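Side-chain contacts in DegV family protein (Thermus thermophilus, PDB 2DT8), which binds fatty acids such as palmitic acid, and also a zinc ion, its wider physiological role being unsettled: residues V30-A35 with E41-T46; E75-E78 with H82-S85; L84-S89 with M124-A129; R109-D114 with A141-L146; E209-A214 with A239-E244. All coordinates share one frame; numbering follows the deposited sequence.

In the fold
All five contacts are apolar meetings without a hydrogen bond across them, but they differ in depth and place. Contacts 1, 2 and 3 are buried, contact 5 partly so, and contact 4 lies at the surface. Contacts 1 to 4 all reach the sheet built round strands 3-8, 24-32, 82-87 and 110-114. Contacts 2 and 3 share strand 82-87, which receives helix 66-76 and helix 120-135, while contact 4 brings helix 139-151 to the adjoining strand 110-114, about 8 Å centre to centre from contact 3. Contact 5 belongs to the second sheet, pairs helix with helix, and adds charged glutamates at its margin.

Contact 1 (V30-A35 with E41-T46); sequences VNLSGA and EEITPT
Ile43 packs against strand 24-32, where it meets Val30 and Leu32, two residues of segment 30-35 whose side chains leave the strand on the same side while that of Asn31 between them leaves on the other. The bond from CA to CB of Ile43 heads for the strand, and from CB two branches part that do different work. CG2, set between the backbone N and the carbonyl carbon, lies against Val30, 3.9 Å from Val30 CG2 and 4.1 Å from Val30 CB. CG1 takes the other direction, anti to the Ile43 backbone N (chi1 -169°), and carries the chain on to CD1. That terminal methyl is 3.7 Å from Leu32 CD2, and it also comes within 4.2 Å of Val30 CG1. The side chain thus straddles two strand residues, crossing each at about a right angle. An alanine at Ile43 would keep CB but lose both branches, and would probably leave Val30 and Leu32 facing a gap. Just past Leu32 the chain reverses in a type I' turn from Leu32 to Ala35, closed by Ala35 N to Leu32 O at 2.8 Å and Leu32 N to Ala35 O at 3.0 Å, the tight two-residue loop of a beta hairpin. The hairpin joins strands 24-32 and 35-38. After Ile43, Thr44 takes the N-cap of helix 45-53, whose Ile48 touches both Val30 and Ile43, and Ala262 of helix 262-268 touches the same pair.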
# COMPACT_ATOMS: atom_id res chain seq x y z
N VAL A 30 15.11 1.68 3.97
CA VAL A 30 15.44 0.27 4.06
C VAL A 30 16.85 0.20 4.65
O VAL A 30 17.77 0.88 4.18
CB VAL A 30 15.45 -0.39 2.68
CG1 VAL A 30 15.88 -1.84 2.80
CG2 VAL A 30 14.07 -0.30 2.05
N ASN A 31 17.00 -0.63 5.68
CA ASN A 31 18.28 -0.84 6.35
C ASN A 31 18.78 -2.20 5.86
O ASN A 31 18.17 -3.23 6.14
CB ASN A 31 18.07 -0.86 7.87
CG ASN A 31 17.36 0.39 8.35
OD1 ASN A 31 17.78 1.51 8.05
ND2 ASN A 31 16.29 0.21 9.11
N LEU A 32 19.88 -2.17 5.11
CA LEU A 32 20.46 -3.37 4.52
C LEU A 32 21.96 -3.15 4.27
O LEU A 32 22.41 -2.04 4.03
CB LEU A 32 19.76 -3.66 3.19
CG LEU A 32 20.11 -4.95 2.45
CD1 LEU A 32 19.45 -6.12 3.16
CD2 LEU A 32 19.65 -4.87 1.01
N SER A 33 22.67 -4.28 4.35
CA SER A 33 24.10 -4.19 4.13
C SER A 33 24.84 -3.17 5.02
O SER A 33 25.87 -2.60 4.66
CB SER A 33 24.51 -3.77 2.71
OG SER A 33 23.84 -4.57 1.75
N GLY A 34 24.19 -2.93 6.17
CA GLY A 34 24.80 -2.02 7.11
C GLY A 34 24.55 -0.51 6.80
O GLY A 34 24.98 0.43 7.48
N ALA A 35 23.85 -0.34 5.69
CA ALA A 35 23.54 1.00 5.20
C ALA A 35 22.05 1.30 5.22
O ALA A 35 21.23 0.43 5.51
CB ALA A 35 24.10 1.19 3.80
N GLU A 41 14.13 5.27 -4.58
CA GLU A 41 15.20 6.06 -5.16
C GLU A 41 16.59 5.46 -5.12
O GLU A 41 17.38 5.65 -6.05
CB GLU A 41 15.29 7.42 -4.45
CG GLU A 41 14.03 8.24 -4.43
CD GLU A 41 13.69 8.72 -5.82
OE1 GLU A 41 14.41 9.59 -6.34
OE2 GLU A 41 12.69 8.23 -6.39
N GLU A 42 16.81 4.58 -4.19
CA GLU A 42 18.11 4.00 -3.95
C GLU A 42 18.22 2.51 -3.77
O GLU A 42 19.33 1.99 -3.62
CB GLU A 42 18.74 4.66 -2.73
CG GLU A 42 18.87 6.16 -2.80
CD GLU A 42 19.64 6.68 -1.61
OE1 GLU A 42 19.16 6.53 -0.47
OE2 GLU A 42 20.74 7.22 -1.82
N ILE A 43 17.07 1.81 -3.76
CA ILE A 43 17.06 0.37 -3.63
C ILE A 43 15.78 -0.19 -4.23
O ILE A 43 14.81 0.53 -4.40
CB ILE A 43 17.20 -0.02 -2.13
CG1 ILE A 43 17.45 -1.53 -2.01
CG2 ILE A 43 15.94 0.40 -1.35
CD1 ILE A 43 18.11 -1.96 -0.73
N THR A 44 15.92 -1.49 -4.60
CA THR A 44 14.79 -2.23 -5.18
C THR A 44 14.54 -3.55 -4.46
O THR A 44 15.42 -4.06 -3.76
CB THR A 44 15.06 -2.61 -6.65
OG1 THR A 44 16.05 -3.66 -6.68
CG2 THR A 44 15.58 -1.42 -7.45
N PRO A 45 13.33 -4.11 -4.61
CA PRO A 45 13.03 -5.39 -3.97
C PRO A 45 14.00 -6.48 -4.45
O PRO A 45 14.47 -7.30 -3.66
CB PRO A 45 11.60 -5.67 -4.42
CG PRO A 45 11.01 -4.27 -4.46
CD PRO A 45 12.10 -3.46 -5.12
N THR A 46 14.32 -6.47 -5.75
CA THR A 46 15.22 -7.47 -6.32
C THR A 46 16.58 -7.44 -5.63
O THR A 46 17.16 -8.50 -5.34
CB THR A 46 15.40 -7.23 -7.83
OG1 THR A 46 14.15 -7.46 -8.50
CG2 THR A 46 16.45 -8.17 -8.41

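Contact 2 (E75-E78 with H82-S85); sequences EALE and HVLS
Leu77 and His82 are the closest backbone positions of the two segments, their CA atoms 6.6 Å apart, and a short link joins helix 66-76 to strand 82-87. Helix 66-76 packs on one face of the mixed sheet in which strand 82-87 runs parallel to strands 3-8 and 110-114, as in an alpha/beta sandwich. Across the contact, Val83 is the residue that both Ala76 and Leu77 touch. With CG1 anti to the backbone N (chi1 170°), Val83 CG2 comes beside that N and lies 3.8 Å from Ala76 CB. The same methyl meets Leu77, with Leu77 CD2 at 3.8 Å and Leu77 CG at 3.9 Å from Val83 CG2; the two side chains cross obliquely. Leu77 does not start out toward the strand, but its far end bends closer, and CD2 lies 3.8 Å from His82 N. The first bond of the His82 side chain leads away, and His82 NE2 is hydrogen-bonded to Thr111 OG1; backbone hydrogen bonds tie His82 to Arg2 and Thr4. Phe106 and Arg109 also touch Leu77, whose side chain is about 8 Å from that of the zinc ligand Glu105. The side-chain chemistry is hydrocarbon; the one polar atom touched is the backbone His82 N. The contact therefore probably rests on close packing and exclusion of water, with no directed bond across it.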
# COMPACT_ATOMS: atom_id res chain seq x y z
N GLU A 75 6.86 23.46 3.80
CA GLU A 75 7.08 23.89 2.44
C GLU A 75 5.75 23.95 1.66
O GLU A 75 5.47 24.85 0.89
CB GLU A 75 8.04 22.90 1.72
CG GLU A 75 9.49 23.07 2.18
CD GLU A 75 10.41 21.99 1.64
OE1 GLU A 75 9.91 20.92 1.22
OE2 GLU A 75 11.64 22.20 1.67
N ALA A 76 4.92 22.94 2.00
CA ALA A 76 3.64 22.86 1.32
C ALA A 76 2.71 24.04 1.69
O ALA A 76 2.01 24.61 0.85
CB ALA A 76 2.90 21.55 1.71
N LEU A 77 2.76 24.39 2.97
CA LEU A 77 1.94 25.49 3.48
C LEU A 77 2.39 26.88 3.05
O LEU A 77 1.72 27.86 3.34
CB LEU A 77 1.85 25.39 5.01
CG LEU A 77 1.04 24.15 5.40
CD1 LEU A 77 1.14 23.90 6.89
CD2 LEU A 77 -0.41 24.33 4.98
N GLU A 78 3.52 26.95 2.36
CA GLU A 78 4.00 28.23 1.85
C GLU A 78 3.09 28.67 0.69
O GLU A 78 2.97 29.85 0.38
CB GLU A 78 5.42 28.10 1.30
CG GLU A 78 6.49 28.12 2.35
CD GLU A 78 7.87 27.92 1.76
OE1 GLU A 78 8.07 28.34 0.59
OE2 GLU A 78 8.74 27.36 2.45
N HIS A 82 -3.95 24.25 3.59
CA HIS A 82 -4.11 23.04 4.39
C HIS A 82 -3.41 21.86 3.72
O HIS A 82 -3.28 21.83 2.50
CB HIS A 82 -5.62 22.73 4.51
CG HIS A 82 -5.96 21.79 5.62
ND1 HIS A 82 -6.28 22.22 6.89
CD2 HIS A 82 -6.03 20.43 5.65
CE1 HIS A 82 -6.53 21.17 7.66
NE2 HIS A 82 -6.39 20.08 6.93
N VAL A 83 -2.99 20.91 4.54
CA VAL A 83 -2.32 19.71 4.05
C VAL A 83 -3.12 18.47 4.47
O VAL A 83 -3.49 18.32 5.64
CB VAL A 83 -0.89 19.57 4.63
CG1 VAL A 83 -0.31 18.19 4.29
CG2 VAL A 83 0.01 20.64 4.05
N LEU A 84 -3.41 17.61 3.50
CA LEU A 84 -4.10 16.36 3.78
C LEU A 84 -2.99 15.33 3.61
O LEU A 84 -2.43 15.19 2.51
CB LEU A 84 -5.23 16.16 2.76
CG LEU A 84 -5.98 14.83 2.86
CD1 LEU A 84 -6.53 14.63 4.26
CD2 LEU A 84 -7.12 14.83 1.83
N SER A 85 -2.66 14.64 4.70
CA SER A 85 -1.55 13.67 4.75
C SER A 85 -2.09 12.25 4.93
O SER A 85 -2.61 11.90 5.99
CB SER A 85 -0.66 14.06 5.94
OG SER A 85 0.72 13.75 5.73

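Contact 3 (L84-S89 with M124-A129); sequences LSLHIS and MMVLRA
Leu86 and Val126 lie nearest in backbone terms, 6.7 Å between CA atoms, where strand 84-87 and helix 124-129 run nearly antiparallel, their axes 9.1 Å apart at 157°. This is one layer boundary of a three-layer alpha/beta/alpha sandwich: Leu84 and Leu86 face helix 120-135, whereas His87 leaves the strand on the other side and touches helix 95-103. Leu86 CD2 comes down on the helix backbone, 3.8 Å from Val126 N and 3.8 Å from Met125 O, so a methyl packs on the peptide link between those two residues. Val126 CG2 approaches both CD2 and CB of Leu86 at 3.9 Å. Val126 CG1 is anti to the backbone N (chi1 169°), which leaves CG2 on the strand side. Met125, a selenomethionine, adds its CB, which also lies near Leu146 of helix 139-151, while the rest of its extended chain leads away from the strand. One turn further along the helix Ala129 CB stands 4.3 Å from Leu84 CD2, a looser approach. On the opposite strand face, Ser85 OG and His87 NE2 share a hydrogen bond of 2.7 Å, the hydroxyl oxygen sitting at the ring edge in its plane.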
# COMPACT_ATOMS: atom_id res chain seq x y z
N LEU A 84 -3.41 17.61 3.50
CA LEU A 84 -4.10 16.36 3.78
C LEU A 84 -2.99 15.33 3.61
O LEU A 84 -2.43 15.19 2.51
CB LEU A 84 -5.23 16.16 2.76
CG LEU A 84 -5.98 14.83 2.86
CD1 LEU A 84 -6.53 14.63 4.26
CD2 LEU A 84 -7.12 14.83 1.83
N SER A 85 -2.66 14.64 4.70
CA SER A 85 -1.55 13.67 4.75
C SER A 85 -2.09 12.25 4.93
O SER A 85 -2.61 11.90 5.99
CB SER A 85 -0.66 14.06 5.94
OG SER A 85 0.72 13.75 5.73
N LEU A 86 -1.96 11.42 3.88
CA LEU A 86 -2.47 10.04 3.85
C LEU A 86 -1.32 9.05 4.01
O LEU A 86 -0.31 9.10 3.32
CB LEU A 86 -3.19 9.78 2.53
CG LEU A 86 -4.67 10.17 2.51
CD1 LEU A 86 -4.84 11.62 2.88
CD2 LEU A 86 -5.26 9.89 1.14
N HIS A 87 -1.56 8.12 4.96
CA HIS A 87 -0.52 7.14 5.21
C HIS A 87 -0.78 5.62 5.50
O HIS A 87 -1.89 5.22 5.83
CB HIS A 87 0.24 7.67 6.44
CG HIS A 87 0.86 8.99 6.07
ND1 HIS A 87 1.93 9.12 5.25
CD2 HIS A 87 0.46 10.27 6.47
CE1 HIS A 87 2.17 10.44 5.17
NE2 HIS A 87 1.30 11.16 5.88
N ILE A 88 0.31 4.84 5.38
CA ILE A 88 0.15 3.42 5.59
C ILE A 88 -0.42 3.24 6.99
O ILE A 88 -0.21 4.05 7.90
CB ILE A 88 1.59 2.88 5.49
CG1 ILE A 88 1.60 1.41 5.92
CG2 ILE A 88 2.58 3.69 6.36
CD1 ILE A 88 2.93 0.71 5.58
N SER A 89 -1.12 2.13 7.14
CA SER A 89 -1.73 1.71 8.39
C SER A 89 -0.88 1.94 9.64
O SER A 89 0.30 1.55 9.70
CB SER A 89 -2.06 0.22 8.31
OG SER A 89 -2.54 -0.25 9.56
N MSE A 124 -4.12 4.44 -4.02
CA MSE A 124 -5.42 4.62 -4.68
C MSE A 124 -6.27 5.64 -3.94
O MSE A 124 -7.05 6.37 -4.56
CB MSE A 124 -6.19 3.30 -4.79
CG MSE A 124 -6.72 2.78 -3.48
SE MSE A 124 -7.41 0.99 -3.70
CE MSE A 124 -8.35 0.88 -2.02
N MSE A 125 -6.12 5.71 -2.62
CA MSE A 125 -6.88 6.69 -1.85
C MSE A 125 -6.31 8.09 -2.09
O MSE A 125 -7.05 9.08 -2.15
CB MSE A 125 -6.87 6.34 -0.37
CG MSE A 125 -7.53 5.01 -0.10
SE MSE A 125 -7.87 4.71 1.75
CE MSE A 125 -8.14 2.82 1.72
N VAL A 126 -4.99 8.19 -2.24
CA VAL A 126 -4.37 9.47 -2.54
C VAL A 126 -4.90 9.95 -3.89
O VAL A 126 -5.27 11.11 -4.04
CB VAL A 126 -2.82 9.33 -2.61
CG1 VAL A 126 -2.20 10.59 -3.17
CG2 VAL A 126 -2.28 9.05 -1.23
N LEU A 127 -4.95 9.05 -4.87
CA LEU A 127 -5.44 9.41 -6.19
C LEU A 127 -6.92 9.81 -6.15
O LEU A 127 -7.33 10.75 -6.83
CB LEU A 127 -5.23 8.25 -7.16
CG LEU A 127 -3.77 7.91 -7.46
CD1 LEU A 127 -3.72 6.67 -8.34
CD2 LEU A 127 -3.05 9.08 -8.14
N ARG A 128 -7.72 9.12 -5.34
CA ARG A 128 -9.15 9.45 -5.26
C ARG A 128 -9.32 10.83 -4.62
O ARG A 128 -10.13 11.63 -5.07
CB ARG A 128 -9.89 8.40 -4.44
CG ARG A 128 -11.38 8.67 -4.23
CD ARG A 128 -12.13 8.83 -5.54
NE ARG A 128 -13.57 8.84 -5.29
CZ ARG A 128 -14.48 9.31 -6.14
NH1 ARG A 128 -14.10 9.80 -7.31
NH2 ARG A 128 -15.77 9.28 -5.82
N ALA A 129 -8.54 11.11 -3.57
CA ALA A 129 -8.61 12.41 -2.91
C ALA A 129 -8.22 13.51 -3.91
O ALA A 129 -8.87 14.55 -3.99
CB ALA A 129 -7.68 12.43 -1.69

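Contact 4 (R109-D114 with A141-L146); sequences RVTVVD and AVLAEL
Methyl-to-methyl packing at the surface joins Thr111 and Val113 of strand 110-114 to Leu143 of helix 139-151, at the edge of the sheet, where this strand pairs with strand 82-87. All three residues are partly exposed. Val113 and Leu143 have the nearest CA atoms, 8.6 Å apart, so the side chains must bridge a fair distance. Leu143 does so with both terminal carbons. Its CG is anti to the carbonyl carbon (chi1 -69°), which carries CD2 forward to 3.8 Å from Val113 CG2. From the other strand residue, Thr111 CG2 comes to 4.0 Å of Leu143 CD2 and 4.2 Å of Leu143 CD1; these two side chains meet tip to tip, while Val113 comes at a slant. The two sides of Thr111 are used differently. The methyl, anti to the backbone N, turns to the helix, and the hydroxyl oxygen, beside that N, is hydrogen-bonded to NE2 of His82 on the next strand. Val112, between the two, starts away from helix 139-151 and touches helix 95-103 on the opposite face. Leu84 of strand 82-87 touches both Val113 and Leu143, bringing the neighbouring strand into the same patch. With helix 139-151 on one face and helix 95-103 on the other, parallel strands 82-87 and 110-114 form part of a three-layer alpha/beta/alpha sandwich.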
# COMPACT_ATOMS: atom_id res chain seq x y z
N ARG A 109 -3.83 23.36 10.47
CA ARG A 109 -3.51 23.18 9.07
C ARG A 109 -3.12 21.89 8.44
O ARG A 109 -2.77 21.85 7.27
CB ARG A 109 -2.48 24.25 8.95
CG ARG A 109 -2.99 25.69 9.08
CD ARG A 109 -1.98 26.68 8.52
NE ARG A 109 -0.77 26.74 9.32
CZ ARG A 109 0.38 27.27 8.90
NH1 ARG A 109 0.50 27.71 7.65
NH2 ARG A 109 1.41 27.35 9.73
N VAL A 110 -3.19 20.82 9.26
CA VAL A 110 -2.79 19.53 8.71
C VAL A 110 -3.72 18.46 9.22
O VAL A 110 -3.97 18.36 10.43
CB VAL A 110 -1.35 19.19 9.13
CG1 VAL A 110 -0.98 17.79 8.58
CG2 VAL A 110 -0.38 20.23 8.62
N THR A 111 -4.24 17.66 8.30
CA THR A 111 -5.10 16.55 8.68
C THR A 111 -4.38 15.27 8.29
O THR A 111 -4.09 15.04 7.12
CB THR A 111 -6.45 16.60 7.95
OG1 THR A 111 -7.12 17.82 8.28
CG2 THR A 111 -7.32 15.41 8.37
N VAL A 112 -4.07 14.44 9.29
CA VAL A 112 -3.39 13.18 9.05
C VAL A 112 -4.41 12.06 9.04
O VAL A 112 -5.20 11.92 9.98
CB VAL A 112 -2.35 12.92 10.16
CG1 VAL A 112 -1.67 11.56 9.95
CG2 VAL A 112 -1.32 14.04 10.18
N VAL A 113 -4.40 11.26 7.98
CA VAL A 113 -5.33 10.14 7.82
C VAL A 113 -4.63 8.79 7.78
O VAL A 113 -3.73 8.56 6.95
CB VAL A 113 -6.16 10.31 6.52
CG1 VAL A 113 -7.11 9.13 6.36
CG2 VAL A 113 -6.93 11.63 6.53
N ASP A 114 -5.04 7.89 8.67
CA ASP A 114 -4.53 6.53 8.73
C ASP A 114 -5.47 5.77 7.80
O ASP A 114 -6.65 5.57 8.11
CB ASP A 114 -4.64 5.99 10.16
CG ASP A 114 -4.13 4.57 10.30
OD1 ASP A 114 -4.04 3.87 9.28
OD2 ASP A 114 -3.84 4.14 11.44
N ALA A 141 -15.78 16.88 2.32
CA ALA A 141 -16.34 15.94 1.37
C ALA A 141 -15.30 14.87 1.11
O ALA A 141 -15.62 13.68 1.01
CB ALA A 141 -16.68 16.69 0.09
N VAL A 142 -14.04 15.28 0.97
CA VAL A 142 -12.97 14.35 0.69
C VAL A 142 -12.72 13.40 1.87
O VAL A 142 -12.55 12.20 1.67
CB VAL A 142 -11.67 15.12 0.33
CG1 VAL A 142 -10.49 14.16 0.18
CG2 VAL A 142 -11.89 15.86 -0.98
N LEU A 143 -12.74 13.93 3.09
CA LEU A 143 -12.53 13.08 4.26
C LEU A 143 -13.67 12.08 4.40
O LEU A 143 -13.47 10.96 4.84
CB LEU A 143 -12.39 13.90 5.55
CG LEU A 143 -11.12 14.74 5.68
CD1 LEU A 143 -11.22 15.66 6.89
CD2 LEU A 143 -9.90 13.83 5.81
N ALA A 144 -14.88 12.49 4.01
CA ALA A 144 -16.01 11.58 4.10
C ALA A 144 -15.83 10.43 3.11
O ALA A 144 -16.13 9.28 3.42
CB ALA A 144 -17.32 12.34 3.82
N GLU A 145 -15.36 10.76 1.91
CA GLU A 145 -15.12 9.75 0.89
C GLU A 145 -13.99 8.82 1.33
O GLU A 145 -14.06 7.60 1.13
CB GLU A 145 -14.80 10.40 -0.45
CG GLU A 145 -14.33 9.43 -1.54
CD GLU A 145 -15.41 8.50 -2.08
OE1 GLU A 145 -16.51 8.43 -1.49
OE2 GLU A 145 -15.16 7.83 -3.11
N LEU A 146 -12.94 9.38 1.93
CA LEU A 146 -11.83 8.55 2.38
C LEU A 146 -12.29 7.57 3.45
O LEU A 146 -11.84 6.43 3.49
CB LEU A 146 -10.68 9.42 2.89
CG LEU A 146 -9.89 10.14 1.80
CD1 LEU A 146 -8.90 11.12 2.41
CD2 LEU A 146 -9.14 9.10 0.95

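Contact 5 (E209-A214 with A239-E244); sequences EEILKA and AALRQE
Ile211 and Leu212 of helix 204-219 carry the meeting with Leu241 and Glu244 of helix 236-247. Earlier in the segment, Glu209 starts away from the partner helix, although its far end brings OE2 to within 5.5 Å of Glu244 OE2, a spacing at which the like charges would probably repel mildly. That proximity is probably eased by Arg208, whose NE forms a salt bridge with Glu244 OE1. Ile211 makes the side-chain contact proper. Its CG2 lies anti to the backbone N, which brings it to 4.0 Å of Leu241 CD1. Leu241, with CG anti to its N (chi1 -175°), swings its end nearer, and the two side chains cross at about a right angle. Leu212 follows, its CA 7.7 Å from the Glu244 CA, the closest backbone pair; its CD1 stands 4.3 Å from Glu244 O, a wide van der Waals contact with a carbonyl oxygen. The interface thus grades from a buried Ile-Leu pair to a charged, partly exposed margin at Glu244. Ala214 turns to strand 154-158 and touches Phe154 and Arg156. On the sheet side, Phe275 of strand 273-279 touches both Ile211 and Leu241, and Tyr273 adds to Leu241, so the two helices lie side by side on one face of the sheet that holds strands 154-158 and 273-279.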
# COMPACT_ATOMS: atom_id res chain seq x y z
N GLU A 209 -7.72 -18.45 -8.31
CA GLU A 209 -9.15 -18.71 -8.38
C GLU A 209 -9.85 -18.28 -7.09
O GLU A 209 -10.94 -17.73 -7.09
CB GLU A 209 -9.41 -20.18 -8.76
CG GLU A 209 -8.77 -20.53 -10.11
CD GLU A 209 -9.00 -21.97 -10.56
OE1 GLU A 209 -9.18 -22.86 -9.70
OE2 GLU A 209 -8.98 -22.21 -11.78
N GLU A 210 -9.16 -18.57 -6.01
CA GLU A 210 -9.68 -18.21 -4.71
C GLU A 210 -9.69 -16.70 -4.49
O GLU A 210 -10.67 -16.12 -4.03
CB GLU A 210 -8.82 -18.79 -3.50
CG GLU A 210 -9.08 -18.24 -2.10
CD GLU A 210 -10.54 -18.33 -1.67
OE1 GLU A 210 -11.22 -19.31 -2.05
OE2 GLU A 210 -11.00 -17.43 -0.94
N ILE A 211 -8.80 -16.04 -5.15
CA ILE A 211 -8.75 -14.60 -5.00
C ILE A 211 -9.87 -13.98 -5.86
O ILE A 211 -10.60 -13.07 -5.45
CB ILE A 211 -7.37 -13.93 -5.51
CG1 ILE A 211 -6.27 -14.21 -4.48
CG2 ILE A 211 -7.51 -12.42 -5.76
CD1 ILE A 211 -4.88 -13.82 -4.97
N LEU A 212 -10.13 -14.62 -7.05
CA LEU A 212 -11.19 -14.10 -7.92
C LEU A 212 -12.58 -14.43 -7.35
O LEU A 212 -13.51 -13.63 -7.50
CB LEU A 212 -11.04 -14.66 -9.34
CG LEU A 212 -11.92 -14.01 -10.40
CD1 LEU A 212 -11.39 -12.63 -10.77
CD2 LEU A 212 -11.98 -14.90 -11.62
N LYS A 213 -12.64 -15.52 -6.64
CA LYS A 213 -13.89 -15.88 -5.98
C LYS A 213 -14.22 -14.80 -4.94
O LYS A 213 -15.36 -14.33 -4.86
CB LYS A 213 -13.75 -17.24 -5.29
CG LYS A 213 -14.97 -17.63 -4.44
CD LYS A 213 -14.76 -18.98 -3.75
CE LYS A 213 -15.91 -19.30 -2.81
NZ LYS A 213 -15.72 -20.62 -2.13
N ALA A 214 -13.23 -14.42 -4.14
CA ALA A 214 -13.42 -13.40 -3.11
C ALA A 214 -13.77 -12.07 -3.76
O ALA A 214 -14.63 -11.33 -3.27
CB ALA A 214 -12.15 -13.26 -2.27
N ALA A 239 0.26 -10.80 -13.59
CA ALA A 239 -0.27 -10.57 -14.92
C ALA A 239 -1.44 -11.50 -15.20
O ALA A 239 -2.46 -11.09 -15.75
CB ALA A 239 0.83 -10.77 -15.98
N ALA A 240 -1.29 -12.77 -14.81
CA ALA A 240 -2.36 -13.74 -15.02
C ALA A 240 -3.58 -13.35 -14.20
O ALA A 240 -4.73 -13.51 -14.63
CB ALA A 240 -1.88 -15.12 -14.63
N LEU A 241 -3.33 -12.84 -13.00
CA LEU A 241 -4.40 -12.43 -12.10
C LEU A 241 -5.14 -11.23 -12.70
O LEU A 241 -6.38 -11.19 -12.70
CB LEU A 241 -3.80 -12.08 -10.73
CG LEU A 241 -4.78 -11.72 -9.61
CD1 LEU A 241 -5.71 -12.89 -9.34
CD2 LEU A 241 -3.99 -11.37 -8.34
N ARG A 242 -4.40 -10.26 -13.22
CA ARG A 242 -5.01 -9.07 -13.82
C ARG A 242 -5.83 -9.45 -15.05
O ARG A 242 -6.89 -8.89 -15.29
CB ARG A 242 -3.93 -8.05 -14.21
CG ARG A 242 -4.46 -6.78 -14.86
CD ARG A 242 -3.32 -5.80 -15.12
NE ARG A 242 -3.75 -4.55 -15.73
CZ ARG A 242 -3.76 -4.31 -17.04
NH1 ARG A 242 -3.36 -5.24 -17.89
NH2 ARG A 242 -4.16 -3.13 -17.49
N GLN A 243 -5.32 -10.40 -15.83
CA GLN A 243 -6.03 -10.85 -17.03
C GLN A 243 -7.35 -11.51 -16.65
O GLN A 243 -8.39 -11.26 -17.28
CB GLN A 243 -5.14 -11.82 -17.82
CG GLN A 243 -3.94 -11.13 -18.48
CD GLN A 243 -2.79 -12.07 -18.80
OE1 GLN A 243 -1.76 -11.65 -19.32
NE2 GLN A 243 -2.96 -13.35 -18.49
N GLU A 244 -7.33 -12.38 -15.64
CA GLU A 244 -8.49 -13.07 -15.11
C GLU A 244 -9.49 -12.05 -14.55
O GLU A 244 -10.67 -12.05 -14.92
CB GLU A 244 -8.06 -14.08 -14.05
CG GLU A 244 -7.19 -15.23 -14.64
CD GLU A 244 -6.71 -16.24 -13.61
OE1 GLU A 244 -6.00 -15.85 -12.65
OE2 GLU A 244 -7.04 -17.44 -13.76